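Tail fiber protein (Acinetobacter phage AM24, PDB 5W5P) probably recognises and degrades the capsular polysaccharide of its Acinetobacter baumannii host, acting as the trimeric, beta-helical tailspike of the phage. Local coordinates at residues F42-R46 with D84-L90; G70-D76 with T96-K101; R62-Q68 with C109-Y115. Residues are numbered along the deposited sequence.

Contact 1: residues F42-R46 with D84-L90; sequences FDDLR and DNDGTIL
A short helix packs here against the turn that leads into an edge strand, in the small domain that precedes the parallel beta-helix. Residues 42-46 form a little over one helical turn (Arg-46 N to Phe-42 O, 3.1 Å); of the CA atoms of the two segments, those of Arg-46 and Leu-90 lie nearest, 6.9 Å apart. Arg-46 reaches across with chi1 m and chi2 and chi3 t. Arg-46 NE donates to Asp-84 OD2 at 3.0 Å, while Arg-46 NH2 donates to Asp-86 OD1 at 2.9 Å and Asp-84 OD1 at 3.2 Å. Both carboxylates meet the guanidinium near its plane, a salt-bridge network that Arg-62 extends by pairing with the other oxygen of Asp-86.

The case illustrates how Asx turns can present carboxylates to one arginine: two in succession, at Asp-84 and Asn-85, fold the acidic loop. Asp-84 OD1 accepts from Asp-86 N at 2.7 Å; Asn-85 (chi1 p) curls back so that its OD1 takes Gly-87 N at 3.0 Å and both Thr-88 N and Ile-89 N at 2.8 Å, while its ND2 donates to Thr-88 OG1 at 2.7 Å. Asp-86 has left-handed backbone angles (62/34), and Asn-85 N bonds to Ile-89 O at 2.9 Å.

Next to the charges lies an apolar cluster, with Leu-90 CD2 3.5 Å from Arg-46 NH2. Leu-90 (chi1 m, chi2 t) sets CD1 over the face of the Phe-42 ring, 3.6 Å from its centroid, a CH-pi contact; the same CD1 is 3.7 Å from Leu-45 CD2. Phe-73 of the sheet touches both Leu-45 and Leu-90.

Contact 2: residues G70-D76 with T96-K101; sequences GGLFYAD and TRWKRK
The salt bridge between Lys-99 NZ and Asp-76 OD2, at 2.6 Å, is the shortest polar link between segments 70-76 and 96-101, and Asp-79 gives the same ammonium a second carboxylate. At the far end Arg-100 NH1 donates to Gly-70 O at 2.9 Å, and a water joins Leu-72 N (2.8 Å) to Lys-101 O (3.1 Å).

Between these ends an antiparallel ladder follows the general rule, hydrogen-bonded and non-hydrogen-bonded pairs in turn: Lys-101 N to Leu-72 O at 2.9 Å, Tyr-74 N to Lys-99 O at 3.0 Å, Lys-99 N to Tyr-74 O at 3.1 Å and Asp-76 N to Arg-97 O at 3.0 Å. Tyr-74 and Lys-99 form the hydrogen-bonded pair, CA atoms 5.5 Å apart; Phe-73 with Arg-100 (4.3 Å) and Ala-75 with Trp-98 (4.7 Å) are non-hydrogen-bonded pairs. The strand directions make 142°, a marked twist.

On the face carrying Phe-73, Ala-75, Trp-98 and Arg-100, Ala-75 CB sits over the six-membered ring of Trp-98, 3.9 Å from its centroid, a CH-pi contact. Phe-73 (chi1 m) places CZ over a face of the Arg-100 guanidinium. At phi/psi 159/-173 a CB on Gly-71 would be jammed against the preceding carbonyl O and would clash with Arg-100 NH1. On the other face Tyr-74 (chi1 p) lays CE1 3.6 Å from Lys-99 CB.

These are the two central strands of a four-stranded antiparallel sheet, with 56-59 beyond 71-75 and 89-91 beyond 97-100. Helix 42-46 packs on the Phe-73 and Trp-98 side through Leu-45, whereas Lys-101 NZ bonds to Gly-60 O of the second subunit.

Contact 3: residues R62-Q68 with C109-Y115; sequences RSNTYLQ and CWFGADY
Two irregular loops meet where the small sheet domain gives way to the beta-helix, joined by an edge-to-face tyrosine pair. Residues 62-68 fold back on themselves, with an ST motif in which Ser-63 OG accepts from Tyr-66 N at 3.1 Å. Cys-109, in a 3-10 turn, places CB 3.9 Å from Gln-68 CB and its O 3.3 Å from Arg-62 CD. Trp-110 O then takes Arg-62 NH1 at 2.9 Å, while Arg-62 NH2 makes a salt bridge with Asp-86. Phe-111 packs on helix 122-132. Gly-112, at phi/psi 102/21, lays CA over the guanidinium face, 3.4 Å from Arg-62 NE, where a CB would be tight against Arg-62 NH2 and jammed against the preceding carbonyl O. Ala-113 O accepts from Tyr-66 OH at 2.5 Å. Tyr-115 (chi1 p) turns its edge to the Tyr-66 face, centroids 4.8 Å apart and planes at 72°, Gln-68 CG lies over the Tyr-115 ring, 4.1 Å from its centroid, and Tyr-115 OH accepts from Leu-67 N at 2.9 Å.

All three contacts lie in the small domain that precedes the beta-helix, and their segments interleave: 42-46, 62-68, 70-76, 84-90, 96-101, 109-115. Contact 2 is nested within the loop closed by contact 3, whereas contact 1 crosses both. Centres of contacts 1 and 2 are about 8 Å apart, those of 1 and 3 about 12 Å, and those of 2 and 3 about 17 Å. Contacts 1 and 2 share one sheet, in which strands 89-91 and 97-100 are neighbours. Arg-62 ties contact 3 to contact 1 through Asp-86, and Arg-100 reaches contact 3 by a cation-pi interaction with Trp-110, so the three join in a domain whose segment 109-115 precedes helix 122-132 and the beta-helix.

Contact 1: residues F42-R46 with D84-L90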
loop_
_atom_site.group_PDB
_atom_site.type_symbol
_atom_site.label_atom_id
_atom_site.label_comp_id
_atom_site.label_asym_id
_atom_site.label_seq_id
_atom_site.Cartn_x
_atom_site.Cartn_y
_atom_site.Cartn_z
ATOM N N PHE A 42 44.319 24.681 -14.307
ATOM C CA PHE A 42 43.549 25.548 -15.195
ATOM C C PHE A 42 44.405 26.675 -15.751
ATOM O O PHE A 42 44.215 27.093 -16.897
ATOM C CB PHE A 42 42.343 26.134 -14.453
ATOM C CG PHE A 42 41.112 25.264 -14.474
ATOM C CD1 PHE A 42 41.203 23.897 -14.688
ATOM C CD2 PHE A 42 39.859 25.822 -14.263
ATOM C CE1 PHE A 42 40.064 23.106 -14.695
ATOM C CE2 PHE A 42 38.716 25.037 -14.271
ATOM C CZ PHE A 42 38.819 23.678 -14.489
ATOM N N ASP A 43 45.343 27.189 -14.951
ATOM C CA ASP A 43 46.221 28.251 -15.431
ATOM C C ASP A 43 47.117 27.769 -16.567
ATOM O O ASP A 43 47.420 28.541 -17.485
ATOM C CB ASP A 43 47.065 28.797 -14.278
ATOM C CG ASP A 43 47.784 30.085 -14.640
ATOM O OD1 ASP A 43 47.099 31.084 -14.945
ATOM O OD2 ASP A 43 49.038 30.102 -14.619
ATOM N N ASP A 44 47.546 26.505 -16.526
ATOM C CA ASP A 44 48.349 25.968 -17.618
ATOM C C ASP A 44 47.563 25.918 -18.921
ATOM O O ASP A 44 48.135 26.135 -19.993
ATOM C CB ASP A 44 48.862 24.575 -17.262
ATOM C CG ASP A 44 49.817 24.591 -16.092
ATOM O OD1 ASP A 44 50.439 25.646 -15.844
ATOM O OD2 ASP A 44 49.945 23.546 -15.419
ATOM N N LEU A 45 46.261 25.633 -18.857
ATOM C CA LEU A 45 45.461 25.619 -20.076
ATOM C C LEU A 45 45.279 27.025 -20.630
ATOM O O LEU A 45 45.459 27.250 -21.832
ATOM C CB LEU A 45 44.107 24.964 -19.815
ATOM C CG LEU A 45 43.161 24.906 -21.016
ATOM C CD1 LEU A 45 43.651 23.910 -22.058
ATOM C CD2 LEU A 45 41.754 24.557 -20.566
ATOM N N ARG A 46 44.936 27.987 -19.767
ATOM C CA ARG A 46 44.744 29.362 -20.226
ATOM C C ARG A 46 46.015 29.940 -20.835
ATOM O O ARG A 46 45.942 30.843 -21.676
ATOM C CB ARG A 46 44.266 30.245 -19.071
ATOM C CG ARG A 46 42.835 29.969 -18.626
ATOM C CD ARG A 46 42.327 31.049 -17.685
ATOM N NE ARG A 46 40.978 30.764 -17.218
ATOM C CZ ARG A 46 40.697 30.226 -16.036
ATOM N NH1 ARG A 46 41.674 29.919 -15.194
ATOM N NH2 ARG A 46 39.438 29.994 -15.692
ATOM N N ASP A 84 34.542 33.281 -20.079
ATOM C CA ASP A 84 35.085 32.290 -19.160
ATOM C C ASP A 84 34.145 32.120 -17.969
ATOM O O ASP A 84 33.752 33.104 -17.335
ATOM C CB ASP A 84 36.476 32.729 -18.694
ATOM C CG ASP A 84 37.254 31.616 -18.015
ATOM O OD1 ASP A 84 36.772 31.081 -16.992
ATOM O OD2 ASP A 84 38.358 31.284 -18.497
ATOM N N ASN A 85 33.775 30.872 -17.668
ATOM C CA ASN A 85 32.938 30.582 -16.510
ATOM C C ASN A 85 33.676 29.816 -15.419
ATOM O O ASN A 85 33.055 29.445 -14.419
ATOM C CB ASN A 85 31.668 29.819 -16.929
ATOM C CG ASN A 85 31.950 28.417 -17.454
ATOM O OD1 ASN A 85 33.078 27.935 -17.432
ATOM N ND2 ASN A 85 30.909 27.763 -17.945
ATOM N N ASP A 86 34.976 29.567 -15.594
ATOM C CA ASP A 86 35.812 28.918 -14.580
ATOM C C ASP A 86 35.331 27.501 -14.261
ATOM O O ASP A 86 35.445 27.029 -13.127
ATOM C CB ASP A 86 35.894 29.766 -13.307
ATOM C CG ASP A 86 37.173 29.523 -12.526
ATOM O OD1 ASP A 86 38.240 29.396 -13.161
ATOM O OD2 ASP A 86 37.116 29.464 -11.282
ATOM N N GLY A 87 34.801 26.808 -15.267
ATOM C CA GLY A 87 34.369 25.440 -15.056
ATOM C C GLY A 87 34.209 24.607 -16.311
ATOM O O GLY A 87 34.732 23.492 -16.388
ATOM N N THR A 88 33.466 25.118 -17.294
ATOM C CA THR A 88 33.246 24.401 -18.542
ATOM C C THR A 88 33.670 25.183 -19.771
ATOM O O THR A 88 33.900 24.570 -20.817
ATOM C CB THR A 88 31.766 24.013 -18.696
ATOM O OG1 THR A 88 30.950 25.192 -18.682
ATOM C CG2 THR A 88 31.335 23.082 -17.562
ATOM N N ILE A 89 33.777 26.504 -19.680
ATOM C CA ILE A 89 34.318 27.339 -20.743
ATOM C C ILE A 89 35.481 28.111 -20.140
ATOM O O ILE A 89 35.276 29.005 -19.308
ATOM C CB ILE A 89 33.269 28.291 -21.332
ATOM C CG1 ILE A 89 31.959 27.551 -21.607
ATOM C CG2 ILE A 89 33.784 28.924 -22.616
ATOM C CD1 ILE A 89 30.924 28.396 -22.306
ATOM N N LEU A 90 36.701 27.760 -20.541
ATOM C CA LEU A 90 37.912 28.440 -20.099
ATOM C C LEU A 90 38.528 29.145 -21.300
ATOM O O LEU A 90 38.805 28.508 -22.322
ATOM C CB LEU A 90 38.906 27.460 -19.472
ATOM C CG LEU A 90 38.366 26.520 -18.383
ATOM C CD1 LEU A 90 39.424 25.530 -17.911
ATOM C CD2 LEU A 90 37.824 27.314 -17.210
#

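Contact 2: residues G70-D76 with T96-K101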
loop_
_atom_site.group_PDB
_atom_site.type_symbol
_atom_site.label_atom_id
_atom_site.label_comp_id
_atom_site.label_asym_id
_atom_site.label_seq_id
_atom_site.Cartn_x
_atom_site.Cartn_y
_atom_site.Cartn_z
ATOM N N GLY A 70 39.508 18.382 -12.990
ATOM C CA GLY A 70 40.159 18.042 -14.237
ATOM C C GLY A 70 39.202 17.448 -15.256
ATOM O O GLY A 70 38.043 17.141 -14.978
ATOM N N GLY A 71 39.710 17.286 -16.470
ATOM C CA GLY A 71 38.930 16.695 -17.537
ATOM C C GLY A 71 39.501 17.073 -18.891
ATOM O O GLY A 71 40.560 17.690 -18.993
ATOM N N LEU A 72 38.761 16.688 -19.927
ATOM C CA LEU A 72 39.145 16.965 -21.303
ATOM C C LEU A 72 38.546 18.288 -21.763
ATOM O O LEU A 72 37.393 18.602 -21.453
ATOM C CB LEU A 72 38.683 15.840 -22.233
ATOM C CG LEU A 72 39.269 14.442 -22.023
ATOM C CD1 LEU A 72 38.346 13.395 -22.626
ATOM C CD2 LEU A 72 40.669 14.337 -22.626
ATOM N N PHE A 73 39.337 19.055 -22.510
ATOM C CA PHE A 73 38.914 20.331 -23.071
ATOM C C PHE A 73 39.310 20.373 -24.541
ATOM O O PHE A 73 40.433 19.999 -24.895
ATOM C CB PHE A 73 39.547 21.508 -22.315
ATOM C CG PHE A 73 39.011 21.695 -20.922
ATOM C CD1 PHE A 73 39.545 20.986 -19.856
ATOM C CD2 PHE A 73 37.968 22.577 -20.680
ATOM C CE1 PHE A 73 39.049 21.155 -18.574
ATOM C CE2 PHE A 73 37.469 22.748 -19.400
ATOM C CZ PHE A 73 38.011 22.037 -18.347
ATOM N N TYR A 74 38.394 20.820 -25.396
ATOM C CA TYR A 74 38.670 20.959 -26.818
ATOM C C TYR A 74 38.624 22.427 -27.215
ATOM O O TYR A 74 37.807 23.196 -26.701
ATOM C CB TYR A 74 37.692 20.138 -27.671
ATOM C CG TYR A 74 36.320 20.744 -27.848
ATOM C CD1 TYR A 74 35.340 20.584 -26.870
ATOM C CD2 TYR A 74 35.993 21.452 -28.999
ATOM C CE1 TYR A 74 34.073 21.124 -27.023
ATOM C CE2 TYR A 74 34.735 21.998 -29.165
ATOM C CZ TYR A 74 33.775 21.830 -28.173
ATOM O OH TYR A 74 32.516 22.371 -28.334
ATOM N N ALA A 75 39.519 22.809 -28.122
ATOM C CA ALA A 75 39.615 24.191 -28.587
ATOM C C ALA A 75 38.535 24.421 -29.636
ATOM O O ALA A 75 38.655 23.976 -30.778
ATOM C CB ALA A 75 41.004 24.481 -29.142
ATOM N N ASP A 76 37.470 25.115 -29.242
ATOM C CA ASP A 76 36.367 25.441 -30.145
ATOM C C ASP A 76 36.783 26.640 -30.989
ATOM O O ASP A 76 36.617 27.798 -30.593
ATOM C CB ASP A 76 35.094 25.719 -29.356
ATOM C CG ASP A 76 33.862 25.754 -30.232
ATOM O OD1 ASP A 76 33.994 25.564 -31.458
ATOM O OD2 ASP A 76 32.759 25.977 -29.693
ATOM N N THR A 96 41.577 31.596 -27.185
ATOM C CA THR A 96 40.985 30.299 -27.477
ATOM C C THR A 96 39.934 29.946 -26.434
ATOM O O THR A 96 40.200 29.989 -25.227
ATOM C CB THR A 96 42.063 29.216 -27.513
ATOM O OG1 THR A 96 42.942 29.446 -28.623
ATOM C CG2 THR A 96 41.431 27.844 -27.650
ATOM N N ARG A 97 38.736 29.596 -26.902
ATOM C CA ARG A 97 37.669 29.124 -26.025
ATOM C C ARG A 97 37.811 27.617 -25.870
ATOM O O ARG A 97 37.489 26.853 -26.784
ATOM C CB ARG A 97 36.300 29.504 -26.574
ATOM C CG ARG A 97 35.751 30.780 -25.972
ATOM C CD ARG A 97 36.301 31.996 -26.707
ATOM N NE ARG A 97 35.926 33.249 -26.059
ATOM C CZ ARG A 97 36.589 34.389 -26.199
ATOM N NH1 ARG A 97 37.671 34.440 -26.965
ATOM N NH2 ARG A 97 36.167 35.479 -25.576
ATOM N N TRP A 98 38.305 27.195 -24.708
ATOM C CA TRP A 98 38.366 25.786 -24.343
ATOM C C TRP A 98 37.054 25.380 -23.677
ATOM O O TRP A 98 36.593 26.039 -22.740
ATOM C CB TRP A 98 39.544 25.525 -23.399
ATOM C CG TRP A 98 40.903 25.763 -24.022
ATOM C CD1 TRP A 98 41.659 26.898 -23.939
ATOM C CD2 TRP A 98 41.658 24.838 -24.817
ATOM N NE1 TRP A 98 42.830 26.737 -24.636
ATOM C CE2 TRP A 98 42.855 25.481 -25.181
ATOM C CE3 TRP A 98 41.437 23.529 -25.252
ATOM C CZ2 TRP A 98 43.828 24.860 -25.961
ATOM C CZ3 TRP A 98 42.407 22.915 -26.029
ATOM C CH2 TRP A 98 43.583 23.579 -26.374
ATOM N N LYS A 99 36.454 24.298 -24.162
ATOM C CA LYS A 99 35.189 23.805 -23.634
ATOM C C LYS A 99 35.353 22.374 -23.148
ATOM O O LYS A 99 35.910 21.528 -23.853
ATOM C CB LYS A 99 34.072 23.893 -24.681
ATOM C CG LYS A 99 34.005 25.252 -25.325
ATOM C CD LYS A 99 32.863 25.421 -26.302
ATOM C CE LYS A 99 32.490 26.898 -26.396
ATOM N NZ LYS A 99 31.758 27.175 -27.659
ATOM N N ARG A 100 34.866 22.114 -21.943
ATOM C CA ARG A 100 34.963 20.788 -21.352
ATOM C C ARG A 100 34.096 19.802 -22.120
ATOM O O ARG A 100 32.968 20.115 -22.515
ATOM C CB ARG A 100 34.538 20.836 -19.880
ATOM C CG ARG A 100 34.562 19.503 -19.160
ATOM C CD ARG A 100 33.924 19.616 -17.776
ATOM N NE ARG A 100 34.605 20.590 -16.924
ATOM C CZ ARG A 100 35.645 20.301 -16.149
ATOM N NH1 ARG A 100 36.125 19.067 -16.121
ATOM N NH2 ARG A 100 36.201 21.241 -15.400
ATOM N N LYS A 101 34.639 18.610 -22.346
ATOM C CA LYS A 101 33.892 17.515 -22.952
ATOM C C LYS A 101 33.139 16.796 -21.841
ATOM O O LYS A 101 33.755 16.186 -20.962
ATOM C CB LYS A 101 34.828 16.557 -23.685
ATOM C CG LYS A 101 35.707 17.208 -24.749
ATOM C CD LYS A 101 35.204 16.893 -26.148
ATOM C CE LYS A 101 36.355 16.716 -27.126
ATOM N NZ LYS A 101 35.863 16.290 -28.463
HETATM O O HOH W 1 36.267 15.499 -19.255
#

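Contact 3: residues R62-Q68 with C109-Y115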
loop_
_atom_site.group_PDB
_atom_site.type_symbol
_atom_site.label_atom_id
_atom_site.label_comp_id
_atom_site.label_asym_id
_atom_site.label_seq_id
_atom_site.Cartn_x
_atom_site.Cartn_y
_atom_site.Cartn_z
ATOM N N ARG A 62 42.341 21.773 -11.081
ATOM C CA ARG A 62 42.022 23.194 -11.176
ATOM C C ARG A 62 43.228 24.057 -10.838
ATOM O O ARG A 62 43.583 24.963 -11.598
ATOM C CB ARG A 62 40.848 23.540 -10.258
ATOM C CG ARG A 62 39.480 23.335 -10.881
ATOM C CD ARG A 62 38.362 23.793 -9.948
ATOM N NE ARG A 62 38.528 25.185 -9.533
ATOM C CZ ARG A 62 37.978 26.223 -10.157
ATOM N NH1 ARG A 62 37.217 26.028 -11.227
ATOM N NH2 ARG A 62 38.184 27.454 -9.710
ATOM N N SER A 63 43.859 23.789 -9.698
ATOM C CA SER A 63 45.089 24.449 -9.292
ATOM C C SER A 63 45.992 23.427 -8.612
ATOM O O SER A 63 45.634 22.259 -8.440
ATOM C CB SER A 63 44.811 25.624 -8.355
ATOM O OG SER A 63 44.293 25.170 -7.114
ATOM N N ASN A 64 47.183 23.882 -8.219
ATOM C CA ASN A 64 48.117 23.006 -7.515
ATOM C C ASN A 64 47.599 22.586 -6.144
ATOM O O ASN A 64 48.061 21.569 -5.602
ATOM C CB ASN A 64 49.488 23.663 -7.348
ATOM C CG ASN A 64 50.175 23.953 -8.669
ATOM O OD1 ASN A 64 50.387 23.048 -9.489
ATOM N ND2 ASN A 64 50.539 25.202 -8.880
ATOM N N THR A 65 46.678 23.362 -5.556
ATOM C CA THR A 65 46.072 23.006 -4.282
ATOM C C THR A 65 44.716 22.333 -4.432
ATOM O O THR A 65 44.322 21.583 -3.536
ATOM C CB THR A 65 45.911 24.246 -3.399
ATOM O OG1 THR A 65 45.511 25.351 -4.207
ATOM C CG2 THR A 65 47.226 24.600 -2.706
ATOM N N TYR A 66 44.014 22.546 -5.547
ATOM C CA TYR A 66 42.690 21.971 -5.786
ATOM C C TYR A 66 42.835 20.790 -6.742
ATOM O O TYR A 66 43.025 20.978 -7.948
ATOM C CB TYR A 66 41.740 23.023 -6.358
ATOM C CG TYR A 66 40.283 22.620 -6.359
ATOM C CD1 TYR A 66 39.777 21.786 -7.349
ATOM C CD2 TYR A 66 39.409 23.076 -5.373
ATOM C CE1 TYR A 66 38.445 21.407 -7.355
ATOM C CE2 TYR A 66 38.068 22.705 -5.372
ATOM C CZ TYR A 66 37.595 21.868 -6.366
ATOM O OH TYR A 66 36.273 21.490 -6.386
ATOM N N LEU A 67 42.728 19.577 -6.208
ATOM C CA LEU A 67 43.032 18.371 -6.967
ATOM C C LEU A 67 41.865 17.852 -7.796
ATOM O O LEU A 67 42.036 16.856 -8.503
ATOM C CB LEU A 67 43.518 17.269 -6.021
ATOM C CG LEU A 67 44.557 17.707 -4.989
ATOM C CD1 LEU A 67 44.844 16.584 -4.006
ATOM C CD2 LEU A 67 45.831 18.163 -5.679
ATOM N N GLN A 68 40.697 18.487 -7.743
ATOM C CA GLN A 68 39.557 18.077 -8.553
ATOM C C GLN A 68 39.359 19.057 -9.709
ATOM O O GLN A 68 40.134 20.000 -9.898
ATOM C CB GLN A 68 38.298 17.963 -7.688
ATOM C CG GLN A 68 38.361 16.846 -6.661
ATOM C CD GLN A 68 38.449 15.475 -7.307
ATOM O OE1 GLN A 68 37.642 15.129 -8.175
ATOM N NE2 GLN A 68 39.438 14.686 -6.893
ATOM N N CYS A 109 32.602 20.450 -8.609
ATOM C CA CYS A 109 34.047 20.565 -8.474
ATOM C C CYS A 109 34.691 21.172 -9.707
ATOM O O CYS A 109 35.786 21.732 -9.600
ATOM C CB CYS A 109 34.673 19.200 -8.191
ATOM S SG CYS A 109 34.561 18.677 -6.459
ATOM N N TRP A 110 34.042 21.068 -10.869
ATOM C CA TRP A 110 34.540 21.740 -12.063
ATOM C C TRP A 110 34.727 23.233 -11.822
ATOM O O TRP A 110 35.673 23.842 -12.340
ATOM C CB TRP A 110 33.578 21.508 -13.226
ATOM C CG TRP A 110 33.440 20.079 -13.611
ATOM C CD1 TRP A 110 34.254 19.046 -13.247
ATOM C CD2 TRP A 110 32.429 19.518 -14.456
ATOM N NE1 TRP A 110 33.809 17.872 -13.811
ATOM C CE2 TRP A 110 32.689 18.136 -14.555
ATOM C CE3 TRP A 110 31.329 20.050 -15.135
ATOM C CZ2 TRP A 110 31.888 17.281 -15.303
ATOM C CZ3 TRP A 110 30.534 19.199 -15.879
ATOM C CH2 TRP A 110 30.817 17.830 -15.958
ATOM N N PHE A 111 33.839 23.836 -11.030
ATOM C CA PHE A 111 33.842 25.270 -10.778
ATOM C C PHE A 111 34.531 25.649 -9.478
ATOM O O PHE A 111 34.557 26.835 -9.131
ATOM C CB PHE A 111 32.408 25.808 -10.770
ATOM C CG PHE A 111 31.655 25.540 -12.036
ATOM C CD1 PHE A 111 30.886 24.396 -12.174
ATOM C CD2 PHE A 111 31.718 26.435 -13.092
ATOM C CE1 PHE A 111 30.191 24.148 -13.342
ATOM C CE2 PHE A 111 31.029 26.193 -14.263
ATOM C CZ PHE A 111 30.262 25.048 -14.386
ATOM N N GLY A 112 35.072 24.686 -8.746
ATOM C CA GLY A 112 35.829 24.973 -7.548
ATOM C C GLY A 112 35.117 24.743 -6.233
ATOM O O GLY A 112 35.540 25.313 -5.222
ATOM N N ALA A 113 34.058 23.935 -6.209
ATOM C CA ALA A 113 33.377 23.638 -4.956
ATOM C C ALA A 113 34.329 22.949 -3.986
ATOM O O ALA A 113 34.941 21.928 -4.314
ATOM C CB ALA A 113 32.152 22.760 -5.211
ATOM N N ASP A 114 34.452 23.514 -2.785
ATOM C CA ASP A 114 35.368 22.993 -1.780
ATOM C C ASP A 114 34.933 21.603 -1.330
ATOM O O ASP A 114 33.935 21.460 -0.618
ATOM C CB ASP A 114 35.447 23.960 -0.591
ATOM C CG ASP A 114 36.312 23.442 0.540
ATOM O OD1 ASP A 114 36.169 23.950 1.673
ATOM O OD2 ASP A 114 37.145 22.542 0.301
ATOM N N TYR A 115 35.674 20.575 -1.747
ATOM C CA TYR A 115 35.378 19.190 -1.400
ATOM C C TYR A 115 35.845 18.812 0.005
ATOM O O TYR A 115 35.785 17.631 0.364
ATOM C CB TYR A 115 36.000 18.241 -2.432
ATOM C CG TYR A 115 37.453 18.534 -2.752
ATOM C CD1 TYR A 115 38.477 18.000 -1.978
ATOM C CD2 TYR A 115 37.800 19.346 -3.825
ATOM C CE1 TYR A 115 39.804 18.266 -2.261
ATOM C CE2 TYR A 115 39.126 19.618 -4.118
ATOM C CZ TYR A 115 40.127 19.074 -3.334
ATOM O OH TYR A 115 41.452 19.347 -3.620
#